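Local coordinates for protein B-agarase (Saccharophagus degradans, PDB 4BQ2) that acts as a family 50 exo-beta-agarase, a glycoside hydrolase that cleaves the beta-galactosidic links of agarose chains, releasing products from a chain end, at residues Val556-Lys559 with Ala560-Val563; Gly447-Trp451 with Gly452-Asp456; Gln12-Ser15 with Asn16-Phe19. All blocks are in the same frame, centred on the assembly; numbering follows the deposited sequence.

Contact 1 (Val556-Lys559 with Ala560-Val563); sequences VDVK and ALPV
V558 and L561 meet in a short 3-10 turn. The L561 N-H bonds to V558 O, three residues back, with N to O at 2.9 Å. One residue earlier the same i to i+3 pattern is weaker: A560 N lies 3.4 Å from D557 O. D557 is also the centre of an inverse gamma turn, closed by a weak bond from V558 N to V556 O. A water donates to V558 O (2.8 Å) and to L561 O, bridging the two carbonyls. V558 O is therefore gripped by both L561 N and this water.

On the apolar side, V558 CG1 touches L561 CD1 at 4.0 Å, the two side chains running slantwise past each other. L561 CG and CD1 also pack near V558 CA. D557 and K559 are exposed. K559 starts extended, then bends at chi3 and chi4 (38° and 73°). This curls its NZ back to D557 OD1, a 3.1 Å salt bridge that braces 556-559. NZ comes on the syn side, but tilted 32° out of the carboxylate plane. D557 OD2 lies beside the methyl of A560.

The turn sits in the loop between helices 549-552 and 565-593. K501 NZ bonds K559 O and, weakly, L561 O. V558 packs on Y571 and L561 on L567 of helix 565-593, while V558 and K559 touch L511 and I508 of helix 505-511.

Contact 2 (Gly447-Trp451 with Gly452-Asp456); sequences GADFW and GAMPD
G452 presents its carbonyl to the side chain of D449. G452 O lies 3.2 Å from D449 CB, a close contact at the bend of the loop. Just before it, the indole of W451 turns away from this segment. Within 447-451, one face of that indole is met by the edge of the F450 ring. F450 CD2 stands 3.6 Å above the indole plane, over its centre, and W451 CE2 lies in the plane of the phenyl ring. This is a T-shaped (edge-to-face) arrangement. W451 NE1 is bonded to E491 OE1. A glycerol about 3 Å from the W451 side chain probably comes from the crystallisation liquor, though such molecules often mark pockets.

A453 comes next. Its CA lies 3.7 Å from D449 OD2, and its methyl is a little farther, at 4.2 Å from the same oxygen. The chain then enters strand 454-455, which pairs antiparallel with strand 443-444. The loop between the two strands carries D449, and the contact runs from it into strand 454-455, the second arm of a long-looped beta hairpin. D449 CG lies beside the backbone N (chi1 -59°), which turns OD2 to A453 CA and OD1 to M454 CG. The carboxylate is held by S446 OG on OD1 and S445 OG on OD2. D449 O bonds N130 ND2 and F450 touches L132, linking the loop to the N-terminal part of the chain.

M454 is buried and bonds through its backbone to V444. Its CG comes within 3.8 Å of D449 OD1, and bends at chi2 and chi3 lead the thioether away from the aspartate. P455 O is bonded to Y578 OH. D456 OD1 bonds T520 OG1 and F458 N.

Contact 3 (Gln12-Ser15 with Asn16-Phe19); sequences QVPS and NIHF
F19 and V13 meet at the ring edge. V13 CG1 lies near the plane of the phenyl ring, 3.4 Å from F19 CE2 and 3.5 Å from F19 CZ. This is a tight apolar contact, and it touches two neighbouring atoms of the rim. The methyl is brought there by the valine torsion, which holds CG1 anti to the backbone N (chi1 176°). Over one face of the F19 ring sits the carbonyl carbon of I17, 4.3 Å above the plane and displaced toward the rim. The carbonyl oxygen of S15 approaches the imidazole of H18 obliquely, 4.0 Å from H18 CE1.

P14 and I17 form the apolar centre. They lie side by side and point the same way. The tip of the isoleucine, CD1, rests on the proline ring, 3.6 Å from P14 CG and 3.8 Å from P14 CB. I17 is buried, and F6 of strand 3-6 touches both it and P14. I17 also packs on L54 and I56 of strand 51-56.

The backbone turns between these two residues. I17 N reaches back to P14 O at 3.4 Å, a weak bond with an N-H...O angle of 157°. S15 and N16 fill the two middle positions of the turn. The CB of S15 points away from 16-19, though it still touches N16 N.

Strand 17-20 pairs antiparallel with strand 51-56 in the agarase CBM-like domain, a strand-rich part of the chain whose name suggests a role in carbohydrate binding. The motif at its entry is a type I beta turn, P14 to I17, which delivers the chain into strand 17-20.

Overall arrangement
From the N terminus, contact 3 comes first. It turns the chain from the loop after strand 3-6 into strand 17-20 of the CBM-like domain, and ties that turn to strands 3-6 and 51-56. Contact 2 follows far along the chain, in the loop that joins strands 443-444 and 454-455; N130 links this loop to the N-terminal part. Contact 1 comes last, in the loop from helix 549-552 to the long helix 565-593, and it also joins helix 505-511. The three are in series; none nests in or crosses another. Contacts 1 and 2 have centres 20 Å apart. Contact 3 is remote, its centre 39 Å from contact 1 and 42 Å from contact 2.

Contact 1 (Val556-Lys559 with Ala560-Val563)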
ATOM      1  N   VAL A 556      26.455   1.101 -22.726  1.00 29.14           N
ATOM      2  CA  VAL A 556      26.805   2.522 -22.733  1.00 27.82           C
ATOM      3  C   VAL A 556      26.211   3.149 -21.477  1.00 30.32           C
ATOM      4  O   VAL A 556      25.002   2.984 -21.210  1.00 28.05           O
ATOM      5  CB  VAL A 556      26.173   3.236 -23.947  1.00 26.16           C
ATOM      6  CG1 VAL A 556      26.306   4.759 -23.825  1.00 25.43           C
ATOM      7  CG2 VAL A 556      26.757   2.701 -25.247  1.00 25.68           C
ATOM      8  N   ASP A 557      27.061   3.866 -20.736  1.00 29.40           N
ATOM      9  CA  ASP A 557      26.702   4.517 -19.467  1.00 31.69           C
ATOM     10  C   ASP A 557      25.954   5.882 -19.643  1.00 31.32           C
ATOM     11  O   ASP A 557      26.464   6.985 -19.351  1.00 31.35           O
ATOM     12  CB  ASP A 557      27.959   4.616 -18.594  1.00 32.65           C
ATOM     13  CG  ASP A 557      27.692   5.205 -17.228  1.00 33.51           C
ATOM     14  OD1 ASP A 557      26.553   5.116 -16.717  1.00 32.39           O
ATOM     15  OD2 ASP A 557      28.648   5.761 -16.651  1.00 36.01           O
ATOM     16  N   VAL A 558      24.728   5.786 -20.134  1.00 28.66           N
ATOM     17  CA  VAL A 558      23.870   6.952 -20.343  1.00 26.69           C
ATOM     18  C   VAL A 558      23.501   7.607 -19.022  1.00 27.55           C
ATOM     19  O   VAL A 558      23.092   8.765 -18.985  1.00 28.70           O
ATOM     20  CB  VAL A 558      22.634   6.588 -21.182  1.00 26.13           C
ATOM     21  CG1 VAL A 558      23.043   6.346 -22.629  1.00 25.11           C
ATOM     22  CG2 VAL A 558      21.921   5.362 -20.619  1.00 23.28           C
ATOM     23  N   LYS A 559      23.699   6.869 -17.931  1.00 29.53           N
ATOM     24  CA  LYS A 559      23.339   7.316 -16.594  1.00 29.90           C
ATOM     25  C   LYS A 559      24.058   8.601 -16.213  1.00 31.06           C
ATOM     26  O   LYS A 559      23.506   9.423 -15.506  1.00 28.89           O
ATOM     27  CB  LYS A 559      23.640   6.197 -15.603  1.00 36.10           C
ATOM     28  CG  LYS A 559      23.552   6.533 -14.133  1.00 41.09           C
ATOM     29  CD  LYS A 559      23.616   5.245 -13.312  1.00 48.02           C
ATOM     30  CE  LYS A 559      24.584   4.200 -13.877  1.00 51.21           C
ATOM     31  NZ  LYS A 559      26.044   4.498 -13.715  1.00 54.63           N
ATOM     32  N   ALA A 560      25.287   8.779 -16.703  1.00 30.63           N
ATOM     33  CA  ALA A 560      26.040  10.007 -16.425  1.00 31.46           C
ATOM     34  C   ALA A 560      25.717  11.182 -17.382  1.00 29.42           C
ATOM     35  O   ALA A 560      26.156  12.303 -17.142  1.00 32.07           O
ATOM     36  CB  ALA A 560      27.538   9.708 -16.386  1.00 31.77           C
ATOM     37  N   LEU A 561      24.945  10.942 -18.443  1.00 27.14           N
ATOM     38  CA  LEU A 561      24.586  12.005 -19.402  1.00 26.28           C
ATOM     39  C   LEU A 561      23.364  12.806 -18.947  1.00 27.29           C
ATOM     40  O   LEU A 561      22.401  12.231 -18.422  1.00 25.66           O
ATOM     41  CB  LEU A 561      24.298  11.427 -20.798  1.00 26.32           C
ATOM     42  CG  LEU A 561      25.327  10.472 -21.430  1.00 27.28           C
ATOM     43  CD1 LEU A 561      24.832   9.866 -22.745  1.00 27.48           C
ATOM     44  CD2 LEU A 561      26.654  11.205 -21.623  1.00 28.15           C
ATOM     45  N   PRO A 562      23.377  14.136 -19.179  1.00 27.76           N
ATOM     46  CA  PRO A 562      22.184  14.927 -18.842  1.00 27.49           C
ATOM     47  C   PRO A 562      21.036  14.522 -19.755  1.00 25.93           C
ATOM     48  O   PRO A 562      21.270  14.144 -20.912  1.00 25.26           O
ATOM     49  CB  PRO A 562      22.618  16.373 -19.107  1.00 27.44           C
ATOM     50  CG  PRO A 562      23.779  16.290 -20.048  1.00 29.54           C
ATOM     51  CD  PRO A 562      24.421  14.934 -19.859  1.00 29.60           C
ATOM     52  N   VAL A 563      19.812  14.567 -19.247  1.00 27.49           N
ATOM     53  CA  VAL A 563      18.659  14.237 -20.084  1.00 27.63           C
ATOM     54  C   VAL A 563      18.391  15.376 -21.074  1.00 27.06           C
ATOM     55  O   VAL A 563      18.095  16.499 -20.676  1.00 31.15           O
ATOM     56  CB  VAL A 563      17.381  13.925 -19.272  1.00 27.85           C
ATOM     57  CG1 VAL A 563      16.352  13.256 -20.167  1.00 27.88           C
ATOM     58  CG2 VAL A 563      17.687  13.009 -18.085  1.00 26.41           C
TER
HETATM   59  O   HOH W   1      20.664  10.175 -18.905  1.00 26.77           O

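Contact 2 (Gly447-Trp451 with Gly452-Asp456)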
ATOM      1  N   GLY A 447      16.789   0.415 -11.673  1.00 23.37           N
ATOM      2  CA  GLY A 447      17.760   1.099 -10.807  1.00 25.31           C
ATOM      3  C   GLY A 447      17.217   1.411  -9.418  1.00 25.43           C
ATOM      4  O   GLY A 447      17.936   1.937  -8.563  1.00 25.62           O
ATOM      5  N   ALA A 448      15.942   1.109  -9.179  1.00 24.11           N
ATOM      6  CA  ALA A 448      15.307   1.370  -7.868  1.00 23.18           C
ATOM      7  C   ALA A 448      14.131   0.431  -7.663  1.00 22.84           C
ATOM      8  O   ALA A 448      13.035   0.853  -7.246  1.00 22.30           O
ATOM      9  CB  ALA A 448      14.854   2.825  -7.748  1.00 25.34           C
ATOM     10  N   ASP A 449      14.363  -0.842  -7.984  1.00 21.60           N
ATOM     11  CA  ASP A 449      13.326  -1.859  -7.932  1.00 22.72           C
ATOM     12  C   ASP A 449      12.941  -2.072  -6.478  1.00 24.21           C
ATOM     13  O   ASP A 449      13.806  -2.381  -5.627  1.00 25.09           O
ATOM     14  CB  ASP A 449      13.841  -3.175  -8.512  1.00 22.80           C
ATOM     15  CG  ASP A 449      14.297  -3.050  -9.942  1.00 24.44           C
ATOM     16  OD1 ASP A 449      13.721  -2.245 -10.715  1.00 20.39           O
ATOM     17  OD2 ASP A 449      15.240  -3.792 -10.295  1.00 27.53           O
ATOM     18  N   PHE A 450      11.650  -1.914  -6.203  1.00 20.67           N
ATOM     19  CA  PHE A 450      11.151  -2.000  -4.857  1.00 20.81           C
ATOM     20  C   PHE A 450      10.784  -3.419  -4.403  1.00 20.54           C
ATOM     21  O   PHE A 450      11.494  -4.040  -3.605  1.00 20.14           O
ATOM     22  CB  PHE A 450       9.985  -1.026  -4.633  1.00 22.53           C
ATOM     23  CG  PHE A 450       9.621  -0.920  -3.188  1.00 25.33           C
ATOM     24  CD1 PHE A 450      10.469  -0.240  -2.307  1.00 26.92           C
ATOM     25  CD2 PHE A 450       8.502  -1.591  -2.680  1.00 26.06           C
ATOM     26  CE1 PHE A 450      10.187  -0.183  -0.956  1.00 29.60           C
ATOM     27  CE2 PHE A 450       8.206  -1.522  -1.321  1.00 27.34           C
ATOM     28  CZ  PHE A 450       9.059  -0.826  -0.459  1.00 29.73           C
ATOM     29  N   TRP A 451       9.661  -3.936  -4.876  1.00 19.05           N
ATOM     30  CA  TRP A 451       9.240  -5.295  -4.467  1.00 19.84           C
ATOM     31  C   TRP A 451      10.172  -6.412  -4.979  1.00 20.91           C
ATOM     32  O   TRP A 451      10.231  -7.493  -4.393  1.00 22.77           O
ATOM     33  CB  TRP A 451       7.803  -5.543  -4.923  1.00 18.99           C
ATOM     34  CG  TRP A 451       6.743  -4.692  -4.238  1.00 18.39           C
ATOM     35  CD1 TRP A 451       5.837  -3.857  -4.850  1.00 18.06           C
ATOM     36  CD2 TRP A 451       6.448  -4.642  -2.829  1.00 19.16           C
ATOM     37  NE1 TRP A 451       5.012  -3.285  -3.916  1.00 19.30           N
ATOM     38  CE2 TRP A 451       5.372  -3.740  -2.664  1.00 19.79           C
ATOM     39  CE3 TRP A 451       7.006  -5.257  -1.690  1.00 20.00           C
ATOM     40  CZ2 TRP A 451       4.827  -3.438  -1.399  1.00 20.08           C
ATOM     41  CZ3 TRP A 451       6.463  -4.967  -0.433  1.00 19.54           C
ATOM     42  CH2 TRP A 451       5.380  -4.063  -0.299  1.00 20.39           C
ATOM     43  N   GLY A 452      10.901  -6.156  -6.064  1.00 21.47           N
ATOM     44  CA  GLY A 452      11.726  -7.178  -6.709  1.00 20.79           C
ATOM     45  C   GLY A 452      12.225  -6.701  -8.048  1.00 20.55           C
ATOM     46  O   GLY A 452      11.782  -5.662  -8.554  1.00 21.43           O
ATOM     47  N   ALA A 453      13.153  -7.448  -8.634  1.00 21.10           N
ATOM     48  CA  ALA A 453      13.705  -7.093  -9.943  1.00 21.34           C
ATOM     49  C   ALA A 453      12.640  -7.223 -11.041  1.00 19.34           C
ATOM     50  O   ALA A 453      11.687  -8.011 -10.915  1.00 17.70           O
ATOM     51  CB  ALA A 453      14.893  -7.988 -10.269  1.00 21.99           C
ATOM     52  N   MET A 454      12.836  -6.484 -12.126  1.00 18.36           N
ATOM     53  CA  MET A 454      11.890  -6.477 -13.252  1.00 18.53           C
ATOM     54  C   MET A 454      12.208  -7.604 -14.237  1.00 19.75           C
ATOM     55  O   MET A 454      13.389  -7.975 -14.410  1.00 20.60           O
ATOM     56  CB  MET A 454      11.916  -5.105 -13.927  1.00 17.90           C
ATOM     57  CG  MET A 454      11.289  -4.022 -13.069  1.00 17.20           C
ATOM     58  SD  MET A 454       9.502  -4.271 -12.822  1.00 19.14           S
ATOM     59  CE  MET A 454       8.893  -3.721 -14.424  1.00 17.12           C
ATOM     60  N   PRO A 455      11.164  -8.173 -14.875  1.00 19.09           N
ATOM     61  CA  PRO A 455      11.381  -9.289 -15.755  1.00 19.98           C
ATOM     62  C   PRO A 455      11.958  -8.858 -17.093  1.00 19.89           C
ATOM     63  O   PRO A 455      11.633  -7.776 -17.578  1.00 20.31           O
ATOM     64  CB  PRO A 455       9.954  -9.850 -15.970  1.00 20.09           C
ATOM     65  CG  PRO A 455       9.059  -8.643 -15.823  1.00 18.62           C
ATOM     66  CD  PRO A 455       9.726  -7.864 -14.707  1.00 19.38           C
ATOM     67  N   ASP A 456      12.799  -9.697 -17.677  1.00 18.52           N
ATOM     68  CA  ASP A 456      13.186  -9.488 -19.081  1.00 19.86           C
ATOM     69  C   ASP A 456      12.117 -10.110 -19.946  1.00 18.06           C
ATOM     70  O   ASP A 456      12.126 -11.308 -20.187  1.00 18.40           O
ATOM     71  CB  ASP A 456      14.550 -10.106 -19.434  1.00 19.04           C
ATOM     72  CG  ASP A 456      15.019  -9.672 -20.816  1.00 21.12           C
ATOM     73  OD1 ASP A 456      14.135  -9.516 -21.689  1.00 20.82           O
ATOM     74  OD2 ASP A 456      16.241  -9.437 -21.025  1.00 20.27           O
TER

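Contact 3 (Gln12-Ser15 with Asn16-Phe19)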
ATOM      1  N   GLN A  12       4.299  38.395  13.235  1.00 34.60           N
ATOM      2  CA  GLN A  12       4.689  38.444  11.830  1.00 37.17           C
ATOM      3  C   GLN A  12       4.697  37.065  11.182  1.00 36.36           C
ATOM      4  O   GLN A  12       5.093  36.065  11.804  1.00 35.03           O
ATOM      5  CB  GLN A  12       6.053  39.105  11.678  1.00 39.13           C
ATOM      6  CG  GLN A  12       6.098  40.537  12.194  1.00 45.79           C
ATOM      7  CD  GLN A  12       7.468  41.163  12.023  1.00 52.81           C
ATOM      8  OE1 GLN A  12       8.173  40.883  11.046  1.00 56.12           O
ATOM      9  NE2 GLN A  12       7.861  42.013  12.980  1.00 52.90           N
ATOM     10  N   VAL A  13       4.259  36.997   9.930  1.00 33.50           N
ATOM     11  CA  VAL A  13       4.473  35.773   9.181  1.00 29.63           C
ATOM     12  C   VAL A  13       5.946  35.776   8.775  1.00 32.90           C
ATOM     13  O   VAL A  13       6.377  36.628   7.981  1.00 32.70           O
ATOM     14  CB  VAL A  13       3.535  35.670   7.963  1.00 30.36           C
ATOM     15  CG1 VAL A  13       3.866  34.416   7.174  1.00 28.42           C
ATOM     16  CG2 VAL A  13       2.070  35.655   8.407  1.00 31.38           C
ATOM     17  N   PRO A  14       6.741  34.842   9.322  1.00 31.81           N
ATOM     18  CA  PRO A  14       8.175  34.887   9.059  1.00 31.71           C
ATOM     19  C   PRO A  14       8.445  34.875   7.576  1.00 34.07           C
ATOM     20  O   PRO A  14       7.695  34.245   6.807  1.00 30.71           O
ATOM     21  CB  PRO A  14       8.696  33.604   9.703  1.00 33.29           C
ATOM     22  CG  PRO A  14       7.712  33.312  10.788  1.00 33.28           C
ATOM     23  CD  PRO A  14       6.380  33.737  10.235  1.00 35.10           C
ATOM     24  N   SER A  15       9.503  35.587   7.178  1.00 33.56           N
ATOM     25  CA  SER A  15       9.833  35.719   5.770  1.00 33.18           C
ATOM     26  C   SER A  15      10.535  34.485   5.198  1.00 31.60           C
ATOM     27  O   SER A  15      10.584  34.335   3.976  1.00 30.84           O
ATOM     28  CB  SER A  15      10.638  37.004   5.504  1.00 36.32           C
ATOM     29  OG  SER A  15      11.925  36.932   6.082  1.00 40.06           O
ATOM     30  N   ASN A  16      11.055  33.626   6.083  0.50 31.27           N
ATOM     31  CA  ASN A  16      11.699  32.366   5.701  0.50 30.10           C
ATOM     32  C   ASN A  16      10.706  31.220   5.504  0.50 28.40           C
ATOM     33  O   ASN A  16      11.116  30.089   5.247  0.50 27.80           O
ATOM     34  CB  ASN A  16      12.740  31.944   6.741  0.50 33.91           C
ATOM     35  CG  ASN A  16      13.832  32.977   6.931  0.50 37.06           C
ATOM     36  OD1 ASN A  16      14.194  33.706   6.000  0.50 39.27           O
ATOM     37  ND2 ASN A  16      14.368  33.045   8.145  0.50 39.06           N
ATOM     38  N   ILE A  17       9.413  31.509   5.637  1.00 25.78           N
ATOM     39  CA  ILE A  17       8.371  30.502   5.416  1.00 25.05           C
ATOM     40  C   ILE A  17       7.600  30.772   4.142  1.00 24.63           C
ATOM     41  O   ILE A  17       7.038  31.841   3.959  1.00 27.94           O
ATOM     42  CB  ILE A  17       7.400  30.346   6.606  1.00 24.15           C
ATOM     43  CG1 ILE A  17       8.180  30.016   7.884  1.00 23.13           C
ATOM     44  CG2 ILE A  17       6.386  29.224   6.300  1.00 23.18           C
ATOM     45  CD1 ILE A  17       7.353  30.111   9.144  1.00 27.97           C
ATOM     46  N   HIS A  18       7.528  29.770   3.283  1.00 24.27           N
ATOM     47  CA  HIS A  18       6.917  29.928   1.957  1.00 24.21           C
ATOM     48  C   HIS A  18       5.627  29.114   1.839  1.00 23.71           C
ATOM     49  O   HIS A  18       5.546  27.986   2.360  1.00 22.93           O
ATOM     50  CB  HIS A  18       7.948  29.525   0.898  1.00 26.78           C
ATOM     51  CG  HIS A  18       9.273  30.203   1.092  1.00 31.50           C
ATOM     52  ND1 HIS A  18       9.588  31.405   0.494  1.00 32.74           N
ATOM     53  CD2 HIS A  18      10.326  29.893   1.889  1.00 33.61           C
ATOM     54  CE1 HIS A  18      10.789  31.791   0.888  1.00 34.98           C
ATOM     55  NE2 HIS A  18      11.257  30.895   1.741  1.00 36.21           N
ATOM     56  N   PHE A  19       4.629  29.685   1.162  1.00 21.21           N
ATOM     57  CA  PHE A  19       3.289  29.093   1.130  1.00 23.24           C
ATOM     58  C   PHE A  19       2.923  28.578  -0.250  1.00 23.46           C
ATOM     59  O   PHE A  19       2.989  29.324  -1.235  1.00 25.02           O
ATOM     60  CB  PHE A  19       2.282  30.069   1.725  1.00 22.58           C
ATOM     61  CG  PHE A  19       2.672  30.498   3.115  1.00 25.33           C
ATOM     62  CD1 PHE A  19       2.624  29.578   4.174  1.00 26.04           C
ATOM     63  CD2 PHE A  19       3.176  31.771   3.357  1.00 26.57           C
ATOM     64  CE1 PHE A  19       3.020  29.945   5.457  1.00 25.94           C
ATOM     65  CE2 PHE A  19       3.565  32.152   4.636  1.00 25.78           C
ATOM     66  CZ  PHE A  19       3.506  31.240   5.684  1.00 24.52           C
TER